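PDB 3NHI: long form salivary protein D7L1 from Anopheles stephensi, which binds and sequesters cysteinyl leukotrienes and thromboxane A2 analogues, blunting the host response while the mosquito takes blood. Local coordinates for residues V76-Y81 with R128-G133; T93-A98 with N121-L126; R227-S232 with V243-S248. All blocks are in the same frame, centred on the assembly; numbering follows the deposited sequence. Where two conformers were deposited one is given.

Interaction 1 (V76-Y81 with R128-G133); sequences VQYQAY and RQLYHG. With EAH ((5S,7E,9E,11Z,14Z)-5-hydroxyicosa-7,9,11,14-tetraenoic acid), chain B.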
loop_
_atom_site.group_PDB
_atom_site.type_symbol
_atom_site.label_atom_id
_atom_site.label_comp_id
_atom_site.label_asym_id
_atom_site.label_seq_id
_atom_site.Cartn_x
_atom_site.Cartn_y
_atom_site.Cartn_z
ATOM N N VAL A 76 -11.820 8.593 15.431
ATOM C CA VAL A 76 -10.634 9.330 14.984
ATOM C C VAL A 76 -10.585 9.360 13.450
ATOM O O VAL A 76 -10.348 10.410 12.843
ATOM C CB VAL A 76 -9.336 8.738 15.578
ATOM C CG1 VAL A 76 -8.103 9.415 15.000
ATOM C CG2 VAL A 76 -9.335 8.847 17.108
ATOM N N GLN A 77 -10.816 8.202 12.829
ATOM C CA GLN A 77 -10.865 8.106 11.378
ATOM C C GLN A 77 -11.940 9.032 10.821
ATOM O O GLN A 77 -11.706 9.757 9.853
ATOM C CB GLN A 77 -11.141 6.661 10.950
ATOM C CG GLN A 77 -11.164 6.455 9.434
ATOM C CD GLN A 77 -9.799 6.623 8.765
ATOM O OE1 GLN A 77 -8.753 6.506 9.398
ATOM N NE2 GLN A 77 -9.815 6.888 7.469
ATOM N N TYR A 78 -13.117 8.992 11.435
ATOM C CA TYR A 78 -14.204 9.893 11.065
ATOM C C TYR A 78 -13.821 11.364 11.169
ATOM O O TYR A 78 -14.009 12.126 10.218
ATOM C CB TYR A 78 -15.427 9.616 11.941
ATOM C CG TYR A 78 -16.507 10.682 11.866
ATOM C CD1 TYR A 78 -17.135 10.980 10.657
ATOM C CD2 TYR A 78 -16.914 11.368 13.008
ATOM C CE1 TYR A 78 -18.131 11.945 10.581
ATOM C CE2 TYR A 78 -17.923 12.342 12.943
ATOM C CZ TYR A 78 -18.519 12.613 11.725
ATOM O OH TYR A 78 -19.516 13.560 11.643
ATOM N N GLN A 79 -13.301 11.769 12.319
ATOM C CA GLN A 79 -13.026 13.187 12.566
ATOM C C GLN A 79 -12.032 13.771 11.575
ATOM O O GLN A 79 -12.141 14.939 11.208
ATOM C CB GLN A 79 -12.502 13.389 13.987
ATOM C CG GLN A 79 -13.553 13.199 15.057
ATOM C CD GLN A 79 -14.562 14.323 15.108
ATOM O OE1 GLN A 79 -14.240 15.474 14.813
ATOM N NE2 GLN A 79 -15.790 13.997 15.500
ATOM N N ALA A 80 -11.079 12.962 11.128
ATOM C CA ALA A 80 -10.022 13.455 10.243
ATOM C C ALA A 80 -10.538 13.921 8.872
ATOM O O ALA A 80 -9.902 14.757 8.224
ATOM C CB ALA A 80 -8.954 12.395 10.075
ATOM N N TYR A 81 -11.688 13.397 8.439
ATOM C CA TYR A 81 -12.198 13.665 7.082
ATOM C C TYR A 81 -13.679 14.018 7.067
ATOM O O TYR A 81 -14.305 14.043 6.001
ATOM C CB TYR A 81 -11.918 12.480 6.129
ATOM C CG TYR A 81 -10.466 12.090 6.100
ATOM C CD1 TYR A 81 -9.537 12.833 5.375
ATOM C CD2 TYR A 81 -10.008 11.009 6.854
ATOM C CE1 TYR A 81 -8.184 12.479 5.379
ATOM C CE2 TYR A 81 -8.662 10.664 6.868
ATOM C CZ TYR A 81 -7.765 11.397 6.133
ATOM O OH TYR A 81 -6.440 11.010 6.185
ATOM N N ARG A 128 -17.354 2.388 4.250
ATOM C CA ARG A 128 -16.809 2.795 2.965
ATOM C C ARG A 128 -16.623 4.300 2.868
ATOM O O ARG A 128 -15.714 4.771 2.172
ATOM C CB ARG A 128 -17.682 2.295 1.813
ATOM C CG ARG A 128 -17.725 0.787 1.745
ATOM C CD ARG A 128 -18.593 0.294 0.603
ATOM N NE ARG A 128 -17.960 0.549 -0.690
ATOM C CZ ARG A 128 -18.434 0.151 -1.866
ATOM N NH1 ARG A 128 -19.571 -0.530 -1.941
ATOM N NH2 ARG A 128 -17.761 0.437 -2.970
ATOM N N GLN A 129 -17.452 5.071 3.572
ATOM C CA GLN A 129 -17.233 6.514 3.675
ATOM C C GLN A 129 -16.013 6.811 4.542
ATOM O O GLN A 129 -15.124 7.559 4.129
ATOM C CB GLN A 129 -18.466 7.226 4.231
ATOM C CG GLN A 129 -19.653 7.238 3.263
ATOM C CD GLN A 129 -19.315 7.908 1.935
ATOM O OE1 GLN A 129 -18.877 9.054 1.911
ATOM N NE2 GLN A 129 -19.520 7.195 0.834
ATOM N N LEU A 130 -15.938 6.189 5.720
ATOM C CA LEU A 130 -14.857 6.499 6.660
ATOM C C LEU A 130 -13.490 6.092 6.141
ATOM O O LEU A 130 -12.514 6.822 6.322
ATOM C CB LEU A 130 -15.090 5.845 8.027
ATOM C CG LEU A 130 -16.368 6.262 8.741
ATOM C CD1 LEU A 130 -16.357 5.690 10.147
ATOM C CD2 LEU A 130 -16.537 7.780 8.768
ATOM N N TYR A 131 -13.420 4.922 5.506
ATOM C CA TYR A 131 -12.147 4.343 5.083
ATOM C C TYR A 131 -11.914 4.397 3.572
ATOM O O TYR A 131 -11.161 3.588 3.014
ATOM C CB TYR A 131 -11.996 2.911 5.628
ATOM C CG TYR A 131 -11.844 2.865 7.137
ATOM C CD1 TYR A 131 -10.591 3.024 7.742
ATOM C CD2 TYR A 131 -12.956 2.685 7.972
ATOM C CE1 TYR A 131 -10.450 2.999 9.140
ATOM C CE2 TYR A 131 -12.818 2.656 9.359
ATOM C CZ TYR A 131 -11.574 2.809 9.939
ATOM O OH TYR A 131 -11.451 2.789 11.307
ATOM N N HIS A 132 -12.548 5.363 2.913
ATOM C CA HIS A 132 -12.220 5.702 1.517
ATOM C C HIS A 132 -12.379 4.503 0.594
ATOM O O HIS A 132 -11.521 4.207 -0.248
ATOM C CB HIS A 132 -10.815 6.326 1.441
ATOM C CG HIS A 132 -10.538 7.277 2.564
ATOM N ND1 HIS A 132 -11.350 8.359 2.840
ATOM C CD2 HIS A 132 -9.554 7.297 3.493
ATOM C CE1 HIS A 132 -10.879 9.002 3.894
ATOM N NE2 HIS A 132 -9.781 8.389 4.299
ATOM N N GLY A 133 -13.501 3.816 0.779
ATOM C CA GLY A 133 -13.815 2.595 0.050
ATOM C C GLY A 133 -14.819 2.747 -1.082
ATOM O O GLY A 133 -15.395 1.752 -1.529
HETATM O O1 EAH B . -10.303 4.732 -5.648
HETATM C C1 EAH B . -10.776 3.615 -5.318
HETATM O O2 EAH B . -10.725 2.610 -6.067
HETATM C C2 EAH B . -11.428 3.484 -3.955
HETATM C C3 EAH B . -12.248 2.196 -3.855
HETATM C C4 EAH B . -11.431 1.057 -3.250
HETATM C C5 EAH B . -12.254 -0.213 -3.198
HETATM O O3 EAH B . -13.187 -0.087 -2.254
HETATM C C6 EAH B . -11.359 -1.409 -2.885
HETATM C C7 EAH B . -12.176 -2.674 -2.671
HETATM C C8 EAH B . -12.173 -3.057 -1.206
HETATM C C9 EAH B . -13.133 -4.131 -0.978
HETATM C C10 EAH B . -13.279 -4.367 0.325
HETATM C C11 EAH B . -14.252 -5.443 0.497
HETATM C C12 EAH B . -14.687 -5.865 1.687
HETATM C C13 EAH B . -14.210 -5.293 3.002
HETATM C C14 EAH B . -13.079 -6.162 3.507
HETATM C C15 EAH B . -12.930 -6.541 4.778
HETATM C C16 EAH B . -13.870 -6.135 5.887
HETATM C C17 EAH B . -13.243 -4.988 6.666
HETATM C C18 EAH B . -13.747 -3.648 6.149
HETATM C C19 EAH B . -13.488 -2.554 7.171
HETATM C C20 EAH B . -13.897 -1.204 6.626
HETATM O O HOH W 1 -13.051 9.352 7.417
#
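Gln77 of helix 73-85 meets Leu130, Tyr131 and His132 where helix 109-130 ends and the chain turns into the wall of the lipid pocket. Gln77 NE2 donates to Leu130 O at 2.9 Å, nearly straight at 167°, with the oxygen in the plane of the amide. A water donates to both Gln77 O and Leu130 O, so it joins the two backbones beside the direct bond. The amide of Gln77 also lies flat on the Tyr131 ring, the planes 12° apart. Its CG sits over that face, 3.5 Å from Tyr131 CE1. CG stands anti to the backbone N (chi1 -178°), and a bend at chi2 carries CD round beside Tyr131. Gln77 OE1 takes the N-H of Leu6.

These residues belong to the odorant-binding-protein-like, mainly helical half that holds the eicosanoid. His132 sets the edge of its ring against a face of Tyr81 in a T-shaped pair, centroids 4.8 Å apart. Its NE2 is hydrogen-bonded to Leu6 O, which ties the N-terminal chain to the same turn. On the other flank, Leu130 CD2 packs 3.8 Å from Tyr78 CD1.

In the same turn, Gly133 O accepts the ligand hydroxyl O3 at 3.0 Å. Arg128 grips this same oxygen side-on, through NE and NH2. The carbonyl therefore has three donors. Lys151 and Trp39 also bond the ligand.

Interaction 2 (T93-A98 with N121-L126); sequences TEYQKA and NRFVNL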
loop_
_atom_site.group_PDB
_atom_site.type_symbol
_atom_site.label_atom_id
_atom_site.label_comp_id
_atom_site.label_asym_id
_atom_site.label_seq_id
_atom_site.Cartn_x
_atom_site.Cartn_y
_atom_site.Cartn_z
ATOM N N THR A 93 -20.769 6.749 16.092
ATOM C CA THR A 93 -20.851 6.250 17.464
ATOM C C THR A 93 -21.424 4.827 17.515
ATOM O O THR A 93 -20.924 3.974 18.255
ATOM C CB THR A 93 -21.692 7.221 18.303
ATOM O OG1 THR A 93 -20.903 8.390 18.548
ATOM C CG2 THR A 93 -22.135 6.606 19.636
ATOM N N GLU A 94 -22.467 4.577 16.722
ATOM C CA GLU A 94 -23.076 3.252 16.677
ATOM C C GLU A 94 -22.090 2.211 16.135
ATOM O O GLU A 94 -22.028 1.091 16.643
ATOM C CB GLU A 94 -24.388 3.272 15.869
ATOM C CG GLU A 94 -25.543 4.033 16.562
ATOM C CD GLU A 94 -26.657 4.496 15.616
ATOM O OE1 GLU A 94 -26.507 4.446 14.370
ATOM O OE2 GLU A 94 -27.696 4.953 16.137
ATOM N N TYR A 95 -21.300 2.593 15.129
ATOM C CA TYR A 95 -20.271 1.712 14.563
ATOM C C TYR A 95 -19.188 1.401 15.601
ATOM O O TYR A 95 -18.836 0.243 15.815
ATOM C CB TYR A 95 -19.694 2.394 13.321
ATOM C CG TYR A 95 -18.688 1.638 12.481
ATOM C CD1 TYR A 95 -18.597 0.243 12.478
ATOM C CD2 TYR A 95 -17.831 2.354 11.638
ATOM C CE1 TYR A 95 -17.662 -0.402 11.655
ATOM C CE2 TYR A 95 -16.907 1.717 10.836
ATOM C CZ TYR A 95 -16.819 0.348 10.853
ATOM O OH TYR A 95 -15.894 -0.251 10.028
ATOM N N GLN A 96 -18.689 2.446 16.259
ATOM C CA GLN A 96 -17.747 2.311 17.360
ATOM C C GLN A 96 -18.273 1.331 18.419
ATOM O O GLN A 96 -17.558 0.433 18.870
ATOM C CB GLN A 96 -17.499 3.691 17.986
ATOM C CG GLN A 96 -16.679 3.666 19.278
ATOM C CD GLN A 96 -16.706 4.989 20.021
ATOM O OE1 GLN A 96 -17.610 5.806 19.832
ATOM N NE2 GLN A 96 -15.714 5.203 20.883
ATOM N N LYS A 97 -19.535 1.504 18.804
ATOM C CA LYS A 97 -20.126 0.673 19.841
ATOM C C LYS A 97 -20.270 -0.784 19.410
ATOM O O LYS A 97 -19.960 -1.683 20.180
ATOM C CB LYS A 97 -21.447 1.271 20.330
ATOM C CG LYS A 97 -21.194 2.491 21.231
ATOM C CD LYS A 97 -22.413 3.399 21.406
ATOM C CE LYS A 97 -23.492 2.759 22.254
ATOM N NZ LYS A 97 -24.552 3.785 22.512
ATOM N N ALA A 98 -20.688 -1.015 18.162
ATOM C CA ALA A 98 -20.758 -2.375 17.632
ATOM C C ALA A 98 -19.388 -3.057 17.640
ATOM O O ALA A 98 -19.275 -4.249 17.959
ATOM C CB ALA A 98 -21.363 -2.378 16.228
ATOM N N ASN A 121 -22.231 -6.002 8.033
ATOM C CA ASN A 121 -23.550 -6.004 7.408
ATOM C C ASN A 121 -24.395 -4.796 7.807
ATOM O O ASN A 121 -25.181 -4.296 7.004
ATOM C CB ASN A 121 -24.279 -7.329 7.643
ATOM C CG ASN A 121 -23.739 -8.448 6.766
ATOM O OD1 ASN A 121 -23.383 -8.236 5.605
ATOM N ND2 ASN A 121 -23.675 -9.646 7.320
ATOM N N ARG A 122 -24.201 -4.321 9.037
ATOM C CA ARG A 122 -24.905 -3.141 9.536
ATOM C C ARG A 122 -24.312 -1.823 9.024
ATOM O O ARG A 122 -25.058 -0.891 8.684
ATOM C CB ARG A 122 -24.933 -3.154 11.066
ATOM C CG ARG A 122 -25.760 -2.018 11.652
ATOM C CD ARG A 122 -26.066 -2.228 13.123
ATOM N NE ARG A 122 -26.675 -1.017 13.668
ATOM C CZ ARG A 122 -26.581 -0.605 14.929
ATOM N NH1 ARG A 122 -25.912 -1.316 15.821
ATOM N NH2 ARG A 122 -27.156 0.543 15.282
ATOM N N PHE A 123 -22.980 -1.744 8.965
ATOM C CA PHE A 123 -22.304 -0.467 8.740
ATOM C C PHE A 123 -21.467 -0.406 7.479
ATOM O O PHE A 123 -20.615 0.473 7.358
ATOM C CB PHE A 123 -21.415 -0.123 9.948
ATOM C CG PHE A 123 -22.188 0.097 11.212
ATOM C CD1 PHE A 123 -22.935 1.254 11.396
ATOM C CD2 PHE A 123 -22.184 -0.871 12.217
ATOM C CE1 PHE A 123 -23.667 1.444 12.572
ATOM C CE2 PHE A 123 -22.902 -0.679 13.397
ATOM C CZ PHE A 123 -23.642 0.474 13.573
ATOM N N VAL A 124 -21.707 -1.301 6.523
ATOM C CA VAL A 124 -20.862 -1.319 5.325
ATOM C C VAL A 124 -20.772 0.041 4.624
ATOM O O VAL A 124 -19.676 0.501 4.320
ATOM C CB VAL A 124 -21.241 -2.457 4.331
ATOM C CG1 VAL A 124 -22.716 -2.397 3.904
ATOM C CG2 VAL A 124 -20.317 -2.429 3.118
ATOM N N ASN A 125 -21.902 0.707 4.404
ATOM C CA ASN A 125 -21.853 1.987 3.701
ATOM C C ASN A 125 -21.078 3.049 4.464
ATOM O O ASN A 125 -20.231 3.740 3.884
ATOM C CB ASN A 125 -23.254 2.457 3.336
ATOM C CG ASN A 125 -23.899 1.559 2.313
ATOM O OD1 ASN A 125 -23.222 1.028 1.425
ATOM N ND2 ASN A 125 -25.203 1.367 2.435
ATOM N N LEU A 126 -21.323 3.151 5.770
ATOM C CA LEU A 126 -20.561 4.070 6.608
ATOM C C LEU A 126 -19.068 3.738 6.568
ATOM O O LEU A 126 -18.232 4.643 6.431
ATOM C CB LEU A 126 -21.071 4.057 8.049
ATOM C CG LEU A 126 -20.231 4.852 9.057
ATOM C CD1 LEU A 126 -20.273 6.337 8.758
ATOM C CD2 LEU A 126 -20.700 4.578 10.478
HETATM O O HOH W 2 -24.206 0.044 17.945
HETATM O O HOH W 3 -27.502 2.511 12.794
#
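Phe123 of helix 109-130 presses its ring against the backbone of helix 89-101 at Tyr95. The axes of the two segments make 137° between their N-to-C directions and are 10.4 Å apart at closest approach. Tyr95 CA sits over the centre of one ring face, 3.7 Å from the Phe123 centroid. In return, Phe123 CB lies over the Tyr95 ring. The two rings are 30° from parallel and slid apart, so they barely overlap. Ala98 CB reaches Phe123 CE2 at 3.6 Å, and Leu126 CD2 packs on Tyr95 CB at 3.7 Å. This is the tight side. It continues inward, where Tyr95 OH bonds Tyr116 OH and the Tyr95 side chain comes within about 4 Å of the bound lipid.

The outer side is looser and wet. Arg122 CG is anti to the backbone N (chi1 -175°), and the chain runs extended to NE along the opposite face of Phe123. The guanidinium ends with Phe123 CZ over its centre. Glu94 OE1 is 4.1 Å from Arg122 NH2, well out of the guanidinium plane. A water bridges this pair, donating to OE1 and accepting from NH2. Glu94 OE2 has a salt bridge to Lys90. Glu94 and Arg122 are thus joined through water, with perhaps some attraction between their charges, while the direct contact is mostly apolar packing.

Interaction 3 (R227-S232 with V243-S248); sequences RSVLAS and VCLVNS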
loop_
_atom_site.group_PDB
_atom_site.type_symbol
_atom_site.label_atom_id
_atom_site.label_comp_id
_atom_site.label_asym_id
_atom_site.label_seq_id
_atom_site.Cartn_x
_atom_site.Cartn_y
_atom_site.Cartn_z
ATOM N N ARG A 227 19.034 -10.435 0.873
ATOM C CA ARG A 227 19.180 -10.355 2.320
ATOM C C ARG A 227 20.600 -9.997 2.724
ATOM O O ARG A 227 20.795 -9.141 3.589
ATOM C CB ARG A 227 18.721 -11.659 2.976
ATOM C CG ARG A 227 17.224 -11.844 2.864
ATOM C CD ARG A 227 16.672 -13.075 3.587
ATOM N NE ARG A 227 15.257 -13.229 3.238
ATOM C CZ ARG A 227 14.241 -12.593 3.828
ATOM N NH1 ARG A 227 14.451 -11.777 4.851
ATOM N NH2 ARG A 227 13.004 -12.799 3.399
ATOM N N SER A 228 21.581 -10.630 2.082
ATOM C CA SER A 228 22.999 -10.380 2.360
ATOM C C SER A 228 23.411 -8.936 2.055
ATOM O O SER A 228 24.130 -8.303 2.824
ATOM C CB SER A 228 23.873 -11.345 1.551
ATOM O OG SER A 228 25.248 -11.032 1.686
ATOM N N VAL A 229 22.974 -8.419 0.911
ATOM C CA VAL A 229 23.321 -7.054 0.513
ATOM C C VAL A 229 22.734 -6.035 1.494
ATOM O O VAL A 229 23.413 -5.083 1.898
ATOM C CB VAL A 229 22.886 -6.776 -0.944
ATOM C CG1 VAL A 229 22.964 -5.300 -1.268
ATOM C CG2 VAL A 229 23.750 -7.581 -1.914
ATOM N N LEU A 230 21.485 -6.243 1.900
ATOM C CA LEU A 230 20.875 -5.350 2.879
ATOM C C LEU A 230 21.544 -5.478 4.249
ATOM O O LEU A 230 21.811 -4.473 4.921
ATOM C CB LEU A 230 19.373 -5.615 2.985
ATOM C CG LEU A 230 18.553 -5.281 1.734
ATOM C CD1 LEU A 230 17.142 -5.839 1.847
ATOM C CD2 LEU A 230 18.523 -3.773 1.459
ATOM N N ALA A 231 21.868 -6.714 4.635
ATOM C CA ALA A 231 22.427 -6.984 5.952
ATOM C C ALA A 231 23.799 -6.351 6.135
ATOM O O ALA A 231 24.128 -5.883 7.230
ATOM C CB ALA A 231 22.503 -8.477 6.192
ATOM N N SER A 232 24.580 -6.348 5.055
ATOM C CA SER A 232 25.954 -5.849 5.107
ATOM C C SER A 232 26.035 -4.349 4.810
ATOM O O SER A 232 27.115 -3.761 4.851
ATOM C CB SER A 232 26.862 -6.640 4.156
ATOM O OG SER A 232 26.475 -6.467 2.809
ATOM N N VAL A 243 21.831 2.653 -2.311
ATOM C CA VAL A 243 23.227 2.615 -2.766
ATOM C C VAL A 243 23.791 1.197 -2.677
ATOM O O VAL A 243 24.435 0.710 -3.619
ATOM C CB VAL A 243 24.114 3.603 -1.969
ATOM C CG1 VAL A 243 25.597 3.322 -2.217
ATOM C CG2 VAL A 243 23.796 5.032 -2.348
ATOM N N CYS A 244 23.529 0.516 -1.563
ATOM C CA CYS A 244 24.027 -0.853 -1.422
ATOM C C CYS A 244 23.497 -1.783 -2.514
ATOM O O CYS A 244 24.248 -2.584 -3.063
ATOM C CB CYS A 244 23.713 -1.420 -0.042
ATOM S SG CYS A 244 24.722 -0.639 1.225
ATOM N N LEU A 245 22.205 -1.665 -2.834
ATOM C CA LEU A 245 21.594 -2.507 -3.860
ATOM C C LEU A 245 22.125 -2.164 -5.242
ATOM O O LEU A 245 22.506 -3.057 -6.012
ATOM C CB LEU A 245 20.069 -2.367 -3.820
ATOM C CG LEU A 245 19.413 -2.986 -2.582
ATOM C CD1 LEU A 245 18.046 -2.362 -2.342
ATOM C CD2 LEU A 245 19.320 -4.504 -2.680
ATOM N N VAL A 246 22.196 -0.871 -5.539
ATOM C CA VAL A 246 22.611 -0.423 -6.867
ATOM C C VAL A 246 24.065 -0.803 -7.141
ATOM O O VAL A 246 24.395 -1.233 -8.250
ATOM C CB VAL A 246 22.380 1.095 -7.048
ATOM C CG1 VAL A 246 23.089 1.612 -8.312
ATOM C CG2 VAL A 246 20.878 1.397 -7.114
ATOM N N ASN A 247 24.920 -0.706 -6.127
ATOM C CA ASN A 247 26.343 -0.974 -6.327
ATOM C C ASN A 247 26.763 -2.433 -6.144
ATOM O O ASN A 247 27.949 -2.758 -6.246
ATOM C CB ASN A 247 27.192 -0.033 -5.478
ATOM C CG ASN A 247 27.297 1.357 -6.086
ATOM O OD1 ASN A 247 26.983 1.557 -7.260
ATOM N ND2 ASN A 247 27.754 2.317 -5.297
ATOM N N SER A 248 25.785 -3.303 -5.944
ATOM C CA SER A 248 26.011 -4.731 -5.727
ATOM C C SER A 248 25.912 -5.548 -7.013
ATOM O O SER A 248 25.521 -5.035 -8.064
ATOM C CB SER A 248 24.965 -5.264 -4.748
ATOM O OG SER A 248 23.712 -5.410 -5.405
#
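Val229 is turned with CG1 anti to the backbone N (chi1 168°), which points CG1 at Cys244 and Leu245 and CG2 at Ser248, with both methyls near Ser248 CB. CG1 comes up to the end of helix 238-246, 3.5 Å from Cys244 O. It also lies 4.0 Å from Leu245 CD2 and near Cys244 CB. CG2 meets Ser248 CB at 3.9 Å, just past the helix end. Leu245 CG is anti to its carbonyl carbon (chi1 -70°). Of its two methyls, CD2 goes to Val229, while CD1 faces Leu230 CD2 at 4.1 Å. The two leucine side chains meet at a slant.

Helices 223-231 and 238-246 are neighbours in the C-terminal half, within the PBP/GOBP family region. The disulfide Cys233-Cys244 joins the chain just after the first helix to the second, so a covalent link lies beside the Val229 packing. Leu230 continues onto helix 207-216, and Leu245 onto Phe254 of helix 251-266.

Ser248 OG hydrogen-bonds Leu245 O at 2.7 Å and also caps the N-H of Leu250. Both OG and N of Ser248 approach Leu245 O from the same face of its plane. Ser248 thus bonds back to the end of helix 238-246 and forward to the turn into helix 251-266. The contact itself is van der Waals packing, mostly of apolar side chains, with one methyl against a backbone carbonyl, and the covalent tie is the disulfide.

How the interactions relate
Going from the N terminus, helix 73-85 is the first of the helices in these contacts and opens interaction 1. Helix 89-101 follows and opens interaction 2. Helix 109-130, with the turn that follows it, closes both: 121-126 meets 93-98 first, and 128-133 meets 76-81 afterwards. Interaction 2 is therefore nested in the loop of interaction 1. Their centres are 12 Å apart, and they touch where Leu130 CD1 packs 3.9 Å from Tyr95 CD2. Together they tie three successive helices beside the lipid pocket. Interaction 3 comes later in series and closes a short loop between helices 223-231 and 238-246. It lies across the chain's centre, with its nearest atoms about 29 Å from interaction 1.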